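Side-chain contacts in pullulanase (Bacillus acidopullulyticus, PDB 2WAN), which hydrolyses alpha-1,6-glucosidic linkages in pullulan and in related branched polysaccharides such as starch: residues N637-I642 / I646-E651; Y212-D217 / F242-S247. One frame throughout, in Å; residues are numbered along the deposited sequence.

Contact 1: N637-I642 / I646-E651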
loop_
_atom_site.group_PDB
_atom_site.type_symbol
_atom_site.label_atom_id
_atom_site.label_comp_id
_atom_site.label_asym_id
_atom_site.label_seq_id
_atom_site.Cartn_x
_atom_site.Cartn_y
_atom_site.Cartn_z
ATOM N N ASN A 637 -9.364 -4.864 -10.491
ATOM C CA ASN A 637 -10.095 -5.264 -11.696
ATOM C C ASN A 637 -9.470 -6.462 -12.421
ATOM O O ASN A 637 -10.183 -7.375 -12.835
ATOM C CB ASN A 637 -10.279 -4.064 -12.635
ATOM C CG ASN A 637 -11.243 -3.020 -12.074
ATOM O OD1 ASN A 637 -11.943 -3.262 -11.093
ATOM N ND2 ASN A 637 -11.268 -1.845 -12.690
ATOM N N GLU A 638 -8.147 -6.457 -12.580
ATOM C CA GLU A 638 -7.464 -7.562 -13.262
ATOM C C GLU A 638 -7.573 -8.862 -12.477
ATOM O O GLU A 638 -7.919 -9.912 -13.038
ATOM C CB GLU A 638 -5.992 -7.238 -13.532
ATOM C CG GLU A 638 -5.790 -6.197 -14.623
ATOM C CD GLU A 638 -4.366 -6.128 -15.141
ATOM O OE1 GLU A 638 -3.516 -6.980 -14.771
ATOM O OE2 GLU A 638 -4.103 -5.196 -15.932
ATOM N N LEU A 639 -7.300 -8.794 -11.173
ATOM C CA LEU A 639 -7.355 -10.011 -10.381
ATOM C C LEU A 639 -8.785 -10.539 -10.202
ATOM O O LEU A 639 -8.987 -11.761 -10.225
ATOM C CB LEU A 639 -6.628 -9.857 -9.042
ATOM C CG LEU A 639 -5.129 -9.575 -9.194
ATOM C CD1 LEU A 639 -4.533 -9.383 -7.812
ATOM C CD2 LEU A 639 -4.390 -10.686 -9.979
ATOM N N HIS A 640 -9.769 -9.646 -10.059
ATOM C CA HIS A 640 -11.164 -10.099 -9.890
ATOM C C HIS A 640 -11.730 -10.688 -11.189
ATOM O O HIS A 640 -12.650 -11.499 -11.166
ATOM C CB HIS A 640 -12.076 -8.990 -9.340
ATOM C CG HIS A 640 -11.791 -8.628 -7.908
ATOM N ND1 HIS A 640 -11.582 -9.568 -6.922
ATOM C CD2 HIS A 640 -11.687 -7.420 -7.302
ATOM C CE1 HIS A 640 -11.358 -8.954 -5.768
ATOM N NE2 HIS A 640 -11.423 -7.649 -5.971
ATOM N N ALA A 641 -11.160 -10.283 -12.317
ATOM C CA ALA A 641 -11.501 -10.914 -13.599
ATOM C C ALA A 641 -11.053 -12.377 -13.661
ATOM O O ALA A 641 -11.702 -13.201 -14.313
ATOM C CB ALA A 641 -10.920 -10.109 -14.776
ATOM N N ILE A 642 -9.949 -12.695 -12.989
ATOM C CA ILE A 642 -9.476 -14.076 -12.880
ATOM C C ILE A 642 -10.378 -14.826 -11.894
ATOM O O ILE A 642 -10.881 -15.909 -12.193
ATOM C CB ILE A 642 -8.001 -14.108 -12.424
ATOM C CG1 ILE A 642 -7.105 -13.554 -13.538
ATOM C CG2 ILE A 642 -7.551 -15.539 -12.001
ATOM C CD1 ILE A 642 -5.780 -13.101 -13.053
ATOM N N ILE A 646 -10.871 -13.204 -4.974
ATOM C CA ILE A 646 -9.543 -12.783 -4.499
ATOM C C ILE A 646 -9.694 -11.579 -3.547
ATOM O O ILE A 646 -10.450 -10.646 -3.827
ATOM C CB ILE A 646 -8.575 -12.503 -5.681
ATOM C CG1 ILE A 646 -8.198 -13.836 -6.346
ATOM C CG2 ILE A 646 -7.305 -11.785 -5.195
ATOM C CD1 ILE A 646 -7.362 -13.725 -7.649
ATOM N N VAL A 647 -8.990 -11.619 -2.417
ATOM C CA VAL A 647 -9.115 -10.577 -1.379
ATOM C C VAL A 647 -7.871 -9.706 -1.376
ATOM O O VAL A 647 -6.747 -10.220 -1.339
ATOM C CB VAL A 647 -9.326 -11.198 0.017
ATOM C CG1 VAL A 647 -9.437 -10.101 1.101
ATOM C CG2 VAL A 647 -10.570 -12.084 0.018
ATOM N N LEU A 648 -8.085 -8.392 -1.440
ATOM C CA LEU A 648 -7.016 -7.421 -1.604
ATOM C C LEU A 648 -7.168 -6.316 -0.577
ATOM O O LEU A 648 -8.262 -5.762 -0.431
ATOM C CB LEU A 648 -7.072 -6.803 -3.009
ATOM C CG LEU A 648 -7.105 -7.821 -4.147
ATOM C CD1 LEU A 648 -7.560 -7.145 -5.451
ATOM C CD2 LEU A 648 -5.744 -8.517 -4.300
ATOM N N TYR A 649 -6.088 -5.989 0.123
ATOM C CA TYR A 649 -6.167 -4.942 1.168
ATOM C C TYR A 649 -4.765 -4.459 1.511
ATOM O O TYR A 649 -3.764 -5.035 1.052
ATOM C CB TYR A 649 -6.901 -5.472 2.428
ATOM C CG TYR A 649 -6.282 -6.744 2.931
ATOM C CD1 TYR A 649 -6.620 -7.985 2.359
ATOM C CD2 TYR A 649 -5.309 -6.713 3.935
ATOM C CE1 TYR A 649 -6.019 -9.172 2.788
ATOM C CE2 TYR A 649 -4.695 -7.885 4.372
ATOM C CZ TYR A 649 -5.047 -9.112 3.796
ATOM O OH TYR A 649 -4.433 -10.274 4.226
ATOM N N GLY A 650 -4.677 -3.388 2.299
ATOM C CA GLY A 650 -3.360 -2.898 2.698
ATOM C C GLY A 650 -3.394 -1.701 3.619
ATOM O O GLY A 650 -4.469 -1.272 4.034
ATOM N N GLU A 651 -2.213 -1.168 3.930
ATOM C CA GLU A 651 -2.096 -0.054 4.885
ATOM C C GLU A 651 -2.426 1.286 4.228
ATOM O O GLU A 651 -1.786 1.666 3.230
ATOM C CB GLU A 651 -0.689 0.018 5.453
ATOM C CG GLU A 651 -0.243 -1.231 6.197
ATOM C CD GLU A 651 1.229 -1.158 6.563
ATOM O OE1 GLU A 651 2.097 -1.032 5.651
ATOM O OE2 GLU A 651 1.523 -1.241 7.775
#
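The imidazole of H640 turns an edge, not a face, to the backbone carbonyl of I646, whose oxygen lies near the ring plane. The modelled CE1 to O approach is too short to be relied on, and the neighbouring ND1 is 3.5 Å from I646 O at an angle too poor for a hydrogen bond. Neither face of the ring is met squarely from the strand: the methyl CD1 of L648 comes in obliquely, 3.9 Å from H640 NE2. That nitrogen has its polar partner elsewhere, in a weak hydrogen bond to the carbonyl oxygen of G675.

Beside the ring the contact is mostly aliphatic. L639 points from helix 629-642 toward the strand, and its second torsion (chi2 178°) stretches CD1 out to meet L648 CD2 at 3.8 Å; the two leucine side chains cross obliquely. I646 fills in nearer the helix backbone. Its CD1, carried outward by an extended chain (chi2 173°), sits 3.6 Å from the carbonyl oxygen L639 O and 4.2 Å from L639 CB, so one methyl bears on both the backbone and the root of the leucine. F619 of strand 618-621 touches both L639 and L648, while V611 of helix 597-614 touches I646.

The three residues linking the segments are neither helix nor strand, so the chain turns tightly from helix 629-642 into strand 647-650, within a beta-alpha-beta unit of the eight-stranded parallel (TIM-type) barrel that starts at strand 618-621. With 271 Å² buried in all and no hydrogen bond or salt bridge between the segments, the evidence is for a helix seated on the start of the following strand, and on I646 just before it, mainly by aliphatic packing, the one polar ring giving its weak hydrogen bond to G675 O, in another part of the chain.

Contact 2: Y212-D217 / F242-S247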
loop_
_atom_site.group_PDB
_atom_site.type_symbol
_atom_site.label_atom_id
_atom_site.label_comp_id
_atom_site.label_asym_id
_atom_site.label_seq_id
_atom_site.Cartn_x
_atom_site.Cartn_y
_atom_site.Cartn_z
ATOM N N TYR A 212 -11.444 43.953 -3.190
ATOM C CA TYR A 212 -10.695 42.719 -3.375
ATOM C C TYR A 212 -9.173 42.881 -3.395
ATOM O O TYR A 212 -8.639 43.996 -3.540
ATOM C CB TYR A 212 -11.160 41.994 -4.640
ATOM C CG TYR A 212 -10.611 42.606 -5.901
ATOM C CD1 TYR A 212 -9.407 42.156 -6.443
ATOM C CD2 TYR A 212 -11.281 43.649 -6.547
ATOM C CE1 TYR A 212 -8.882 42.717 -7.603
ATOM C CE2 TYR A 212 -10.762 44.223 -7.709
ATOM C CZ TYR A 212 -9.561 43.744 -8.228
ATOM O OH TYR A 212 -9.024 44.288 -9.370
ATOM N N LYS A 213 -8.506 41.736 -3.238
ATOM C CA LYS A 213 -7.078 41.566 -3.427
ATOM C C LYS A 213 -6.844 40.185 -4.057
ATOM O O LYS A 213 -7.792 39.411 -4.280
ATOM C CB LYS A 213 -6.323 41.626 -2.091
ATOM C CG LYS A 213 -6.445 42.927 -1.320
ATOM C CD LYS A 213 -5.342 43.033 -0.287
ATOM C CE LYS A 213 -4.061 43.546 -0.939
ATOM N NZ LYS A 213 -2.926 43.648 0.006
ATOM N N ILE A 214 -5.579 39.891 -4.335
ATOM C CA ILE A 214 -5.159 38.544 -4.700
ATOM C C ILE A 214 -4.222 38.053 -3.607
ATOM O O ILE A 214 -3.164 38.660 -3.365
ATOM C CB ILE A 214 -4.446 38.522 -6.087
ATOM C CG1 ILE A 214 -5.394 38.966 -7.217
ATOM C CG2 ILE A 214 -3.819 37.156 -6.379
ATOM C CD1 ILE A 214 -6.547 38.024 -7.531
ATOM N N ALA A 215 -4.612 36.967 -2.931
ATOM C CA ALA A 215 -3.779 36.362 -1.893
ATOM C C ALA A 215 -3.086 35.131 -2.437
ATOM O O ALA A 215 -3.695 34.342 -3.162
ATOM C CB ALA A 215 -4.615 36.007 -0.657
ATOM N N LEU A 216 -1.818 34.972 -2.076
ATOM C CA LEU A 216 -1.006 33.854 -2.553
ATOM C C LEU A 216 -0.881 32.732 -1.531
ATOM O O LEU A 216 -0.882 32.971 -0.318
ATOM C CB LEU A 216 0.395 34.332 -2.959
ATOM C CG LEU A 216 0.544 35.332 -4.116
ATOM C CD1 LEU A 216 1.983 35.312 -4.631
ATOM C CD2 LEU A 216 -0.430 35.061 -5.246
ATOM N N ASP A 217 -0.776 31.502 -2.035
ATOM C CA ASP A 217 -0.380 30.344 -1.218
ATOM C C ASP A 217 -1.273 30.071 0.000
ATOM O O ASP A 217 -0.799 29.550 1.014
ATOM C CB ASP A 217 1.094 30.461 -0.806
ATOM C CG ASP A 217 2.017 30.681 -2.001
ATOM O OD1 ASP A 217 1.782 30.049 -3.051
ATOM O OD2 ASP A 217 2.967 31.491 -1.893
ATOM N N PHE A 242 -10.935 38.950 -13.432
ATOM C CA PHE A 242 -9.869 39.343 -12.512
ATOM C C PHE A 242 -8.568 38.718 -12.978
ATOM O O PHE A 242 -8.541 37.545 -13.352
ATOM C CB PHE A 242 -10.202 38.895 -11.086
ATOM C CG PHE A 242 -11.472 39.487 -10.556
ATOM C CD1 PHE A 242 -11.449 40.683 -9.841
ATOM C CD2 PHE A 242 -12.701 38.864 -10.785
ATOM C CE1 PHE A 242 -12.622 41.248 -9.355
ATOM C CE2 PHE A 242 -13.880 39.416 -10.298
ATOM C CZ PHE A 242 -13.847 40.612 -9.583
ATOM N N THR A 243 -7.495 39.504 -12.958
ATOM C CA THR A 243 -6.231 39.105 -13.555
ATOM C C THR A 243 -5.049 39.272 -12.607
ATOM O O THR A 243 -4.935 40.283 -11.917
ATOM C CB THR A 243 -5.966 39.923 -14.851
ATOM O OG1 THR A 243 -7.015 39.680 -15.789
ATOM C CG2 THR A 243 -4.646 39.542 -15.482
ATOM N N TYR A 244 -4.175 38.270 -12.578
ATOM C CA TYR A 244 -2.928 38.355 -11.833
ATOM C C TYR A 244 -1.756 38.021 -12.730
ATOM O O TYR A 244 -1.758 36.986 -13.397
ATOM C CB TYR A 244 -2.947 37.437 -10.604
ATOM C CG TYR A 244 -1.627 37.348 -9.875
ATOM C CD1 TYR A 244 -1.106 38.448 -9.179
ATOM C CD2 TYR A 244 -0.891 36.155 -9.869
ATOM C CE1 TYR A 244 0.116 38.360 -8.501
ATOM C CE2 TYR A 244 0.333 36.061 -9.200
ATOM C CZ TYR A 244 0.827 37.164 -8.515
ATOM O OH TYR A 244 2.025 37.067 -7.847
ATOM N N ILE A 245 -0.758 38.903 -12.748
ATOM C CA ILE A 245 0.446 38.696 -13.560
ATOM C C ILE A 245 1.647 38.360 -12.677
ATOM O O ILE A 245 2.148 39.223 -11.956
ATOM C CB ILE A 245 0.783 39.934 -14.451
ATOM C CG1 ILE A 245 -0.465 40.477 -15.165
ATOM C CG2 ILE A 245 1.926 39.607 -15.422
ATOM C CD1 ILE A 245 -1.010 39.598 -16.273
ATOM N N PRO A 246 2.111 37.098 -12.722
ATOM C CA PRO A 246 3.226 36.661 -11.867
ATOM C C PRO A 246 4.526 37.487 -12.012
ATOM O O PRO A 246 5.166 37.790 -11.006
ATOM C CB PRO A 246 3.442 35.201 -12.294
ATOM C CG PRO A 246 2.082 34.758 -12.755
ATOM C CD PRO A 246 1.512 35.972 -13.460
ATOM N N SER A 247 4.898 37.865 -13.237
ATOM C CA SER A 247 6.157 38.607 -13.470
ATOM C C SER A 247 6.245 39.929 -12.696
ATOM O O SER A 247 7.308 40.290 -12.193
ATOM C CB SER A 247 6.390 38.865 -14.965
ATOM O OG SER A 247 5.300 39.557 -15.550
#
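Y212 holds CG between its backbone N and carbonyl carbon (chi1 78°), the crowded position, and this swings the phenol toward strand 238-245. There F242 presents an edge to it. The result is a T-shaped (edge-to-face) pair: the centroids of the Y212 and F242 rings are 5.0 Å apart and their planes meet at 80°. F242 CE1 stands 3.8 Å above the plane of the Y212 ring, over its centre, and is 3.9 Å from Y212 CE2. The phenol oxygen is held from outside the segments, by a hydrogen bond from Y212 OH to D253 OD1. An alanine at this position would remove the face on which F242 rests and is likely to leave D253 without its hydroxyl partner and a gap between the strands.

Y244 reaches the other way, its CG anti to the backbone N, and lays one ring face against the branch methyl of I214, with I214 CG2 4.1 Å from Y244 CD1. Farther along the ring, L216 crosses Y244 at about a right angle: its CD1 is 3.7 Å from Y244 OH, and its CD2 is 4.1 Å from Y244 CZ. The hydroxyl itself is hydrogen-bonded to N249 ND2.

All five side chains point inward between strands that share no backbone bonds. Strand 208-216 pairs with 166-170 and 223-233, whereas 238-245 pairs with 198-205 and 250-253. The segment axes approach to 8.8 Å and cross at 43°, which is facing-sheet packing, not pairing. L168 touches the side chains of both Y212 and F242 and extends the same apolar layer. Such a core between two antiparallel sheets is that of a beta-sandwich, here the X25 domain of the pullulanase.

In the fold
Contact 2 comes first along the chain and closes well before contact 1 opens, so the two are in series. They share no helix, strand or sheet: their centres are 46 Å apart and their nearest atoms about 28 Å. The centre of contact 2 lies about 39 Å from the centre of the chain, in the X25 domain. The centre of contact 1 is only about 13 Å from it, in the eight-stranded parallel barrel of the alpha-amylase-type catalytic domain. Between them in sequence comes the carbohydrate-binding module 48 family region. Each contact thus belongs to a different domain of a multidomain enzyme, one an accessory beta-sandwich and the other the barrel that probably carries out hydrolysis.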